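Local coordinates for phosphoenolpyruvate--protein phosphotransferase (Escherichia coli, PDB 5T12), which probably transfers the phosphoryl group of phosphoenolpyruvate to the carrier protein NPr in nitrogen-metabolic phosphotransfer, this chain being its enzyme I-type N-terminal (EIN) domain, at residues 2-12 with 192-203; 150-161 with 169-180. The protein carries 1 engineered substitution. All coordinates share one frame; numbering follows the deposited sequence.

Interaction 1 of 2, residues 2-12 with 192-203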
loop_
_atom_site.group_PDB
_atom_site.type_symbol
_atom_site.label_atom_id
_atom_site.label_comp_id
_atom_site.label_asym_id
_atom_site.label_seq_id
_atom_site.Cartn_x
_atom_site.Cartn_y
_atom_site.Cartn_z
ATOM N N ILE A 2 3.184 -22.747 -8.852
ATOM C CA ILE A 2 3.756 -22.694 -7.512
ATOM C C ILE A 2 2.619 -22.824 -6.508
ATOM O O ILE A 2 1.711 -21.984 -6.471
ATOM C CB ILE A 2 4.557 -21.406 -7.271
ATOM C CG1 ILE A 2 5.926 -21.473 -7.957
ATOM C CG2 ILE A 2 4.741 -21.177 -5.779
ATOM C CD1 ILE A 2 5.898 -21.236 -9.454
ATOM N N ARG A 3 2.668 -23.882 -5.704
ATOM C CA ARG A 3 1.701 -24.064 -4.631
ATOM C C ARG A 3 1.951 -23.049 -3.524
ATOM O O ARG A 3 3.101 -22.741 -3.194
ATOM C CB ARG A 3 1.798 -25.485 -4.080
ATOM C CG ARG A 3 0.822 -25.804 -2.971
ATOM C CD ARG A 3 1.013 -27.230 -2.495
ATOM N NE ARG A 3 0.995 -28.169 -3.612
ATOM C CZ ARG A 3 1.119 -29.485 -3.485
ATOM N NH1 ARG A 3 1.091 -30.262 -4.559
ATOM N NH2 ARG A 3 1.269 -30.027 -2.284
ATOM N N ALA A 4 0.874 -22.530 -2.944
ATOM C CA ALA A 4 0.996 -21.458 -1.962
ATOM C C ALA A 4 -0.312 -21.333 -1.188
ATOM O O ALA A 4 -1.249 -22.116 -1.376
ATOM C CB ALA A 4 1.373 -20.143 -2.638
ATOM N N LEU A 5 -0.371 -20.308 -0.307
ATOM C CA LEU A 5 -1.419 -20.107 0.690
ATOM C C LEU A 5 -2.420 -19.060 0.221
ATOM O O LEU A 5 -2.020 -17.922 -0.075
ATOM C CB LEU A 5 -0.803 -19.677 2.020
ATOM C CG LEU A 5 -1.529 -19.980 3.337
ATOM C CD1 LEU A 5 -0.592 -19.741 4.512
ATOM C CD2 LEU A 5 -2.801 -19.157 3.503
ATOM N N PRO A 6 -3.702 -19.390 0.163
ATOM C CA PRO A 6 -4.735 -18.409 -0.210
ATOM C C PRO A 6 -5.005 -17.441 0.928
ATOM O O PRO A 6 -5.559 -17.815 1.970
ATOM C CB PRO A 6 -5.953 -19.289 -0.522
ATOM C CG PRO A 6 -5.755 -20.506 0.321
ATOM C CD PRO A 6 -4.270 -20.734 0.386
ATOM N N ALA A 7 -4.614 -16.181 0.738
ATOM C CA ALA A 7 -4.811 -15.148 1.747
ATOM C C ALA A 7 -6.013 -14.257 1.468
ATOM O O ALA A 7 -6.634 -13.762 2.415
ATOM C CB ALA A 7 -3.559 -14.274 1.866
ATOM N N ALA A 8 -6.352 -14.035 0.197
ATOM C CA ALA A 8 -7.499 -13.226 -0.173
ATOM C C ALA A 8 -8.056 -13.766 -1.481
ATOM O O ALA A 8 -7.281 -14.026 -2.413
ATOM C CB ALA A 8 -7.136 -11.747 -0.325
ATOM N N PRO A 9 -9.370 -13.937 -1.585
ATOM C CA PRO A 9 -9.939 -14.584 -2.771
ATOM C C PRO A 9 -9.842 -13.700 -4.004
ATOM O O PRO A 9 -9.618 -12.491 -3.931
ATOM C CB PRO A 9 -11.399 -14.824 -2.375
ATOM C CG PRO A 9 -11.690 -13.744 -1.382
ATOM C CD PRO A 9 -10.408 -13.536 -0.618
ATOM N N GLY A 10 -10.019 -14.336 -5.158
ATOM C CA GLY A 10 -10.003 -13.659 -6.435
ATOM C C GLY A 10 -9.041 -14.295 -7.409
ATOM O O GLY A 10 -8.240 -15.178 -7.064
ATOM N N VAL A 11 -9.131 -13.848 -8.657
ATOM C CA VAL A 11 -8.245 -14.264 -9.734
ATOM C C VAL A 11 -7.781 -13.016 -10.473
ATOM O O VAL A 11 -8.560 -12.077 -10.672
ATOM C CB VAL A 11 -8.933 -15.248 -10.708
ATOM C CG1 VAL A 11 -7.964 -15.708 -11.789
ATOM C CG2 VAL A 11 -9.496 -16.446 -9.958
ATOM N N ALA A 12 -6.510 -13.002 -10.869
ATOM C CA ALA A 12 -5.955 -11.878 -11.609
ATOM C C ALA A 12 -4.803 -12.368 -12.472
ATOM O O ALA A 12 -4.116 -13.333 -12.127
ATOM C CB ALA A 12 -5.478 -10.763 -10.672
ATOM N N VAL A 192 -5.919 -6.347 2.284
ATOM C CA VAL A 192 -6.148 -6.804 0.917
ATOM C C VAL A 192 -7.484 -7.528 0.803
ATOM O O VAL A 192 -8.148 -7.455 -0.238
ATOM C CB VAL A 192 -4.983 -7.688 0.429
ATOM C CG1 VAL A 192 -3.726 -6.852 0.238
ATOM C CG2 VAL A 192 -4.724 -8.828 1.397
ATOM N N ARG A 193 -7.904 -8.234 1.857
ATOM C CA ARG A 193 -9.235 -8.832 1.850
ATOM C C ARG A 193 -10.316 -7.759 1.855
ATOM O O ARG A 193 -11.342 -7.900 1.181
ATOM C CB ARG A 193 -9.403 -9.769 3.046
ATOM C CG ARG A 193 -8.688 -11.103 2.900
ATOM C CD ARG A 193 -9.092 -12.072 4.001
ATOM N NE ARG A 193 -8.558 -11.686 5.303
ATOM C CZ ARG A 193 -7.411 -12.137 5.800
ATOM N NH1 ARG A 193 -6.676 -12.991 5.101
ATOM N NH2 ARG A 193 -6.998 -11.735 6.994
ATOM N N ALA A 194 -10.096 -6.677 2.607
ATOM C CA ALA A 194 -11.052 -5.577 2.622
ATOM C C ALA A 194 -11.122 -4.874 1.273
ATOM O O ALA A 194 -12.198 -4.425 0.863
ATOM C CB ALA A 194 -10.689 -4.580 3.722
ATOM N N LEU A 195 -9.994 -4.772 0.573
ATOM C CA LEU A 195 -9.935 -4.110 -0.722
ATOM C C LEU A 195 -10.308 -5.026 -1.882
ATOM O O LEU A 195 -10.476 -4.536 -3.005
ATOM C CB LEU A 195 -8.533 -3.539 -0.955
ATOM C CG LEU A 195 -8.112 -2.397 -0.026
ATOM C CD1 LEU A 195 -6.616 -2.146 -0.125
ATOM C CD2 LEU A 195 -8.890 -1.131 -0.352
ATOM N N GLY A 196 -10.441 -6.328 -1.644
ATOM C CA GLY A 196 -10.817 -7.244 -2.704
ATOM C C GLY A 196 -9.711 -7.548 -3.688
ATOM O O GLY A 196 -9.983 -7.731 -4.878
ATOM N N ILE A 197 -8.471 -7.616 -3.224
ATOM C CA ILE A 197 -7.313 -7.885 -4.076
ATOM C C ILE A 197 -6.943 -9.337 -3.921
ATOM O O ILE A 197 -6.700 -9.795 -2.787
ATOM C CB ILE A 197 -6.129 -6.972 -3.716
ATOM C CG1 ILE A 197 -6.557 -5.505 -3.688
ATOM C CG2 ILE A 197 -4.987 -7.181 -4.697
ATOM C CD1 ILE A 197 -5.447 -4.558 -3.282
ATOM N N PRO A 198 -6.888 -10.131 -4.996
ATOM C CA PRO A 198 -6.398 -11.507 -4.889
ATOM C C PRO A 198 -4.971 -11.524 -4.360
ATOM O O PRO A 198 -4.101 -10.800 -4.847
ATOM C CB PRO A 198 -6.478 -12.030 -6.326
ATOM C CG PRO A 198 -7.489 -11.154 -6.994
ATOM C CD PRO A 198 -7.344 -9.806 -6.360
ATOM N N THR A 199 -4.736 -12.353 -3.345
ATOM C CA THR A 199 -3.451 -12.351 -2.658
ATOM C C THR A 199 -3.083 -13.769 -2.254
ATOM O O THR A 199 -3.924 -14.509 -1.735
ATOM C CB THR A 199 -3.493 -11.434 -1.428
ATOM O OG1 THR A 199 -3.683 -10.078 -1.850
ATOM C CG2 THR A 199 -2.197 -11.532 -0.633
ATOM N N VAL A 200 -1.826 -14.136 -2.492
ATOM C CA VAL A 200 -1.295 -15.443 -2.134
ATOM C C VAL A 200 -0.022 -15.232 -1.320
ATOM O O VAL A 200 0.728 -14.278 -1.560
ATOM C CB VAL A 200 -1.044 -16.306 -3.393
ATOM C CG1 VAL A 200 0.237 -15.898 -4.105
ATOM C CG2 VAL A 200 -1.045 -17.774 -3.049
ATOM N N MET A 201 0.205 -16.098 -0.332
ATOM C CA MET A 201 1.308 -15.922 0.607
ATOM C C MET A 201 2.017 -17.250 0.836
ATOM O O MET A 201 1.580 -18.305 0.370
ATOM C CB MET A 201 0.825 -15.347 1.945
ATOM C CG MET A 201 0.350 -13.903 1.884
ATOM S SD MET A 201 -0.187 -13.295 3.495
ATOM C CE MET A 201 -0.566 -11.588 3.111
ATOM N N GLY A 202 3.125 -17.182 1.574
ATOM C CA GLY A 202 3.899 -18.372 1.897
ATOM C C GLY A 202 4.392 -19.132 0.687
ATOM O O GLY A 202 4.582 -20.350 0.761
ATOM N N ALA A 203 4.621 -18.438 -0.421
ATOM C CA ALA A 203 4.906 -19.061 -1.706
ATOM C C ALA A 203 6.409 -19.118 -1.939
ATOM O O ALA A 203 7.079 -18.080 -1.937
ATOM C CB ALA A 203 4.232 -18.282 -2.834
#
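R193 reaches from the last turn of helix 187-195 to the carbonyl of A7, its NH1 donating a 2.8 Å hydrogen bond to A7 O. The bond lies in the carbonyl plane and close to the guanidinium plane, so the group meets A7 by its edge. A bend at chi3 (-71°) turns the guanidinium toward that oxygen, while the methylene CG lies against A8 CB at 3.6 Å. NH1 also bonds A184 O, so this one nitrogen grips two carbonyls. G196 ends the helix in a Schellman motif, and strand 199-201 then runs antiparallel to strand 5-8. Here A7 and A8 form a classic beta bulge: both their N-H groups converge on T199 O from the same face of its carbonyl plane. Beyond the bulge the pairing becomes regular, with L5 and M201 exchanging two backbone bonds. The methionine chain runs extended beyond CG alongside A7, bringing SD to 3.9 Å from A7 CB. V200 turns CG1 between its backbone N and carbonyl carbon (chi1 78°), which leaves CG2 anti to the N and tight against A4 CB at 3.4 Å. Past the other end of strand 5-8, P198 lays CG 3.5 Å from G10 C, where the chain turns into strand 11-18.

Interaction 2 of 2, residues 150-161 with 169-180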
loop_
_atom_site.group_PDB
_atom_site.type_symbol
_atom_site.label_atom_id
_atom_site.label_comp_id
_atom_site.label_asym_id
_atom_site.label_seq_id
_atom_site.Cartn_x
_atom_site.Cartn_y
_atom_site.Cartn_z
ATOM N N TRP A 150 4.911 2.498 -12.569
ATOM C CA TRP A 150 4.195 1.238 -12.492
ATOM C C TRP A 150 3.689 0.825 -13.873
ATOM O O TRP A 150 3.439 1.674 -14.731
ATOM C CB TRP A 150 3.013 1.354 -11.536
ATOM C CG TRP A 150 3.353 1.955 -10.208
ATOM C CD1 TRP A 150 4.051 1.365 -9.198
ATOM C CD2 TRP A 150 2.990 3.259 -9.739
ATOM N NE1 TRP A 150 4.155 2.222 -8.131
ATOM C CE2 TRP A 150 3.510 3.392 -8.437
ATOM C CE3 TRP A 150 2.279 4.328 -10.293
ATOM C CZ2 TRP A 150 3.343 4.552 -7.681
ATOM C CZ3 TRP A 150 2.115 5.477 -9.541
ATOM C CH2 TRP A 150 2.645 5.580 -8.249
ATOM N N PRO A 151 3.533 -0.475 -14.111
ATOM C CA PRO A 151 2.852 -0.926 -15.328
ATOM C C PRO A 151 1.386 -0.519 -15.299
ATOM O O PRO A 151 0.851 -0.087 -14.277
ATOM C CB PRO A 151 3.013 -2.449 -15.291
ATOM C CG PRO A 151 4.144 -2.700 -14.331
ATOM C CD PRO A 151 4.060 -1.601 -13.321
ATOM N N GLU A 152 0.732 -0.660 -16.455
ATOM C CA GLU A 152 -0.689 -0.334 -16.533
ATOM C C GLU A 152 -1.499 -1.200 -15.576
ATOM O O GLU A 152 -2.403 -0.710 -14.890
ATOM C CB GLU A 152 -1.188 -0.496 -17.967
ATOM C CG GLU A 152 -2.551 0.122 -18.222
ATOM C CD GLU A 152 -3.004 -0.042 -19.657
ATOM O OE1 GLU A 152 -3.151 -1.197 -20.108
ATOM O OE2 GLU A 152 -3.204 0.985 -20.340
ATOM N N ARG A 153 -1.187 -2.492 -15.521
ATOM C CA ARG A 153 -1.694 -3.406 -14.509
ATOM C C ARG A 153 -0.537 -4.287 -14.065
ATOM O O ARG A 153 0.291 -4.684 -14.889
ATOM C CB ARG A 153 -2.842 -4.275 -15.041
ATOM C CG ARG A 153 -4.087 -3.507 -15.450
ATOM C CD ARG A 153 -4.773 -2.879 -14.249
ATOM N NE ARG A 153 -6.155 -2.517 -14.548
ATOM C CZ ARG A 153 -6.526 -1.360 -15.086
ATOM N NH1 ARG A 153 -5.615 -0.444 -15.388
ATOM N NH2 ARG A 153 -7.807 -1.119 -15.323
ATOM N N PHE A 154 -0.466 -4.582 -12.768
ATOM C CA PHE A 154 0.627 -5.405 -12.275
ATOM C C PHE A 154 0.184 -6.202 -11.058
ATOM O O PHE A 154 -0.793 -5.865 -10.384
ATOM C CB PHE A 154 1.869 -4.564 -11.937
ATOM C CG PHE A 154 1.652 -3.555 -10.841
ATOM C CD1 PHE A 154 1.229 -2.271 -11.140
ATOM C CD2 PHE A 154 1.897 -3.882 -9.515
ATOM C CE1 PHE A 154 1.039 -1.337 -10.138
ATOM C CE2 PHE A 154 1.706 -2.952 -8.510
ATOM C CZ PHE A 154 1.278 -1.679 -8.822
ATOM N N ILE A 155 0.926 -7.275 -10.796
ATOM C CA ILE A 155 0.785 -8.079 -9.589
ATOM C C ILE A 155 2.013 -7.823 -8.728
ATOM O O ILE A 155 3.146 -8.067 -9.162
ATOM C CB ILE A 155 0.640 -9.574 -9.911
ATOM C CG1 ILE A 155 -0.657 -9.829 -10.680
ATOM C CG2 ILE A 155 0.696 -10.403 -8.634
ATOM C CD1 ILE A 155 -0.765 -11.226 -11.252
ATOM N N LEU A 156 1.794 -7.325 -7.513
ATOM C CA LEU A 156 2.900 -7.037 -6.610
ATOM C C LEU A 156 3.551 -8.337 -6.154
ATOM O O LEU A 156 2.876 -9.227 -5.627
ATOM C CB LEU A 156 2.411 -6.234 -5.408
ATOM C CG LEU A 156 3.433 -6.016 -4.289
ATOM C CD1 LEU A 156 4.604 -5.171 -4.774
ATOM C CD2 LEU A 156 2.776 -5.385 -3.071
ATOM N N VAL A 157 4.859 -8.449 -6.366
ATOM C CA VAL A 157 5.655 -9.556 -5.851
ATOM C C VAL A 157 6.641 -8.991 -4.841
ATOM O O VAL A 157 7.318 -7.991 -5.114
ATOM C CB VAL A 157 6.377 -10.318 -6.977
ATOM C CG1 VAL A 157 5.379 -11.131 -7.784
ATOM C CG2 VAL A 157 7.134 -9.359 -7.884
ATOM N N ALA A 158 6.711 -9.618 -3.670
ATOM C CA ALA A 158 7.557 -9.115 -2.601
ATOM C C ALA A 158 7.807 -10.228 -1.599
ATOM O O ALA A 158 7.106 -11.244 -1.579
ATOM C CB ALA A 158 6.928 -7.899 -1.912
ATOM N N ASP A 159 8.827 -10.020 -0.767
ATOM C CA ASP A 159 9.141 -10.972 0.288
ATOM C C ASP A 159 8.303 -10.736 1.536
ATOM O O ASP A 159 7.977 -11.692 2.246
ATOM C CB ASP A 159 10.629 -10.895 0.631
ATOM C CG ASP A 159 11.074 -9.483 0.953
ATOM O OD1 ASP A 159 10.391 -8.532 0.519
ATOM O OD2 ASP A 159 12.103 -9.323 1.641
ATOM N N GLU A 160 7.948 -9.484 1.818
ATOM C CA GLU A 160 7.119 -9.130 2.961
ATOM C C GLU A 160 6.031 -8.163 2.513
ATOM O O GLU A 160 6.194 -7.437 1.529
ATOM C CB GLU A 160 7.946 -8.492 4.089
ATOM C CG GLU A 160 9.055 -9.375 4.645
ATOM C CD GLU A 160 8.620 -10.169 5.864
ATOM O OE1 GLU A 160 7.417 -10.145 6.196
ATOM O OE2 GLU A 160 9.487 -10.811 6.494
ATOM N N LEU A 161 4.920 -8.157 3.246
ATOM C CA LEU A 161 3.794 -7.279 2.948
ATOM C C LEU A 161 3.349 -6.594 4.231
ATOM O O LEU A 161 2.999 -7.264 5.207
ATOM C CB LEU A 161 2.632 -8.057 2.322
ATOM C CG LEU A 161 1.458 -7.217 1.812
ATOM C CD1 LEU A 161 1.916 -6.238 0.739
ATOM C CD2 LEU A 161 0.335 -8.103 1.288
ATOM N N LEU A 169 1.146 2.447 -3.306
ATOM C CA LEU A 169 0.723 1.788 -4.530
ATOM C C LEU A 169 -0.617 2.343 -4.991
ATOM O O LEU A 169 -1.495 2.621 -4.165
ATOM C CB LEU A 169 0.604 0.269 -4.332
ATOM C CG LEU A 169 1.882 -0.485 -3.967
ATOM C CD1 LEU A 169 1.583 -1.960 -3.754
ATOM C CD2 LEU A 169 2.940 -0.301 -5.044
ATOM N N PRO A 170 -0.803 2.521 -6.300
ATOM C CA PRO A 170 -2.119 2.922 -6.816
ATOM C C PRO A 170 -3.054 1.720 -6.884
ATOM O O PRO A 170 -2.674 0.649 -7.361
ATOM C CB PRO A 170 -1.801 3.466 -8.212
ATOM C CG PRO A 170 -0.569 2.721 -8.621
ATOM C CD PRO A 170 0.221 2.476 -7.359
ATOM N N GLN A 171 -4.286 1.904 -6.401
ATOM C CA GLN A 171 -5.236 0.794 -6.372
ATOM C C GLN A 171 -5.664 0.385 -7.775
ATOM O O GLN A 171 -5.800 -0.810 -8.062
ATOM C CB GLN A 171 -6.461 1.161 -5.536
ATOM C CG GLN A 171 -7.605 0.163 -5.676
ATOM C CD GLN A 171 -8.825 0.540 -4.861
ATOM O OE1 GLN A 171 -9.660 1.332 -5.299
ATOM N NE2 GLN A 171 -8.937 -0.034 -3.669
ATOM N N ASP A 172 -5.885 1.362 -8.660
ATOM C CA ASP A 172 -6.404 1.061 -9.990
ATOM C C ASP A 172 -5.475 0.137 -10.768
ATOM O O ASP A 172 -5.938 -0.660 -11.591
ATOM C CB ASP A 172 -6.633 2.356 -10.767
ATOM C CG ASP A 172 -5.401 3.238 -10.800
ATOM O OD1 ASP A 172 -4.773 3.425 -9.736
ATOM O OD2 ASP A 172 -5.055 3.738 -11.891
ATOM N N ARG A 173 -4.170 0.218 -10.515
ATOM C CA ARG A 173 -3.201 -0.606 -11.224
ATOM C C ARG A 173 -2.908 -1.920 -10.513
ATOM O O ARG A 173 -2.564 -2.907 -11.173
ATOM C CB ARG A 173 -1.897 0.172 -11.416
ATOM C CG ARG A 173 -2.053 1.461 -12.202
ATOM C CD ARG A 173 -0.694 2.046 -12.539
ATOM N NE ARG A 173 -0.713 2.793 -13.792
ATOM C CZ ARG A 173 -0.523 4.104 -13.885
ATOM N NH1 ARG A 173 -0.288 4.822 -12.796
ATOM N NH2 ARG A 173 -0.559 4.697 -15.070
ATOM N N LEU A 174 -3.039 -1.957 -9.188
ATOM C CA LEU A 174 -2.745 -3.158 -8.411
ATOM C C LEU A 174 -3.921 -4.121 -8.511
ATOM O O LEU A 174 -5.017 -3.829 -8.019
ATOM C CB LEU A 174 -2.458 -2.793 -6.958
ATOM C CG LEU A 174 -2.134 -3.948 -6.010
ATOM C CD1 LEU A 174 -0.837 -4.629 -6.415
ATOM C CD2 LEU A 174 -2.059 -3.456 -4.573
ATOM N N VAL A 175 -3.694 -5.275 -9.137
ATOM C CA VAL A 175 -4.736 -6.285 -9.306
ATOM C C VAL A 175 -4.448 -7.566 -8.540
ATOM O O VAL A 175 -5.341 -8.423 -8.447
ATOM C CB VAL A 175 -4.973 -6.608 -10.795
ATOM C CG1 VAL A 175 -5.353 -5.348 -11.558
ATOM C CG2 VAL A 175 -3.737 -7.250 -11.401
ATOM N N GLY A 176 -3.249 -7.731 -7.992
ATOM C CA GLY A 176 -2.917 -8.933 -7.251
ATOM C C GLY A 176 -1.618 -8.760 -6.500
ATOM O O GLY A 176 -0.808 -7.881 -6.815
ATOM N N VAL A 177 -1.432 -9.608 -5.490
ATOM C CA VAL A 177 -0.248 -9.569 -4.636
ATOM C C VAL A 177 0.238 -10.994 -4.405
ATOM O O VAL A 177 -0.566 -11.917 -4.231
ATOM C CB VAL A 177 -0.533 -8.867 -3.289
ATOM C CG1 VAL A 177 0.741 -8.755 -2.463
ATOM C CG2 VAL A 177 -1.145 -7.491 -3.508
ATOM N N VAL A 178 1.558 -11.174 -4.411
ATOM C CA VAL A 178 2.187 -12.459 -4.124
ATOM C C VAL A 178 3.296 -12.224 -3.110
ATOM O O VAL A 178 4.260 -11.504 -3.393
ATOM C CB VAL A 178 2.754 -13.129 -5.384
ATOM C CG1 VAL A 178 3.463 -14.427 -5.006
ATOM C CG2 VAL A 178 1.648 -13.391 -6.389
ATOM N N VAL A 179 3.170 -12.837 -1.938
ATOM C CA VAL A 179 4.153 -12.685 -0.874
ATOM C C VAL A 179 4.831 -14.028 -0.626
ATOM O O VAL A 179 4.172 -15.075 -0.604
ATOM C CB VAL A 179 3.508 -12.129 0.410
ATOM C CG1 VAL A 179 4.569 -11.467 1.266
ATOM C CG2 VAL A 179 2.420 -11.125 0.061
ATOM N N ARG A 180 6.162 -13.996 -0.466
ATOM C CA ARG A 180 6.959 -15.191 -0.206
ATOM C C ARG A 180 7.033 -15.510 1.290
ATOM O O ARG A 180 6.750 -16.640 1.697
ATOM C CB ARG A 180 8.363 -15.039 -0.806
ATOM C CG ARG A 180 9.261 -16.241 -0.537
ATOM C CD ARG A 180 10.724 -15.915 -0.736
ATOM N NE ARG A 180 11.491 -17.083 -1.160
ATOM C CZ ARG A 180 12.348 -17.736 -0.383
ATOM N NH1 ARG A 180 12.556 -17.333 0.863
ATOM N NH2 ARG A 180 13.002 -18.790 -0.853
#
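R173 threads its side chain past three successive residues, W150, P151 and E152, and is a worked example of an arginine that packs mainly through its methylenes. CB sits 3.5 Å from CE1 of the F154 ring and also approaches E152 O. CG, held anti to the carbonyl carbon (chi1 -59°), lies 3.5 Å from E152 O. The chain then continues extended, and CD comes within 3.2 Å of P151 O, with W150 CB a little farther off. NE is also near P151 O, but at too poor an angle for a hydrogen bond. At the tip, NH1 stands 3.6 Å from W150 CE3, at the edge of the indole and near its plane. One face of the same indole takes P170: its CD lies 3.6 Å from the centroid of the six-membered ring and 13° off the normal, a CH-pi contact over the face. R173 O also accepts a hydrogen bond from F154 N at 3.1 Å and begins the parallel pairing. Farther along, L156 bonds both ways, to G176 O and from V178 N, while its CD2 packs at 3.7 Å against L169 CD1. These strands, 154-158 and 174-179, belong to a beta-alpha-beta unit of the mobile domain, with the short helix 163-166 between them. Strand 11-18 flanks strand 154-158, W17 meeting W150 edge-to-face; strand 199-201 lines the far side of 174-179, and A188 of helix 187-195 touches L161.

Both interactions build the same mixed sheet, and they join where strand 199-201 of interaction 1 lies beside strand 174-179 of interaction 2. The probable bond from V179 N to V200 O, 2.9 Å, and a similar one from V177 to P198 stitch them together. Interaction 2 pairs two interior strands in parallel, nearer the centre of the molecule, with aliphatic contacts of I155, L156, V157 and L161 along the strands and aromatic and arginine packing where the strands begin. Interaction 1 is antiparallel and lies at the edge of the sheet, farther from that centre, with L5 and P6 exposed but A7 and A8 buried; its bulge and arginine-to-carbonyl bond tie outermost strand 5-8 to strand 199-201 and helix 187-195.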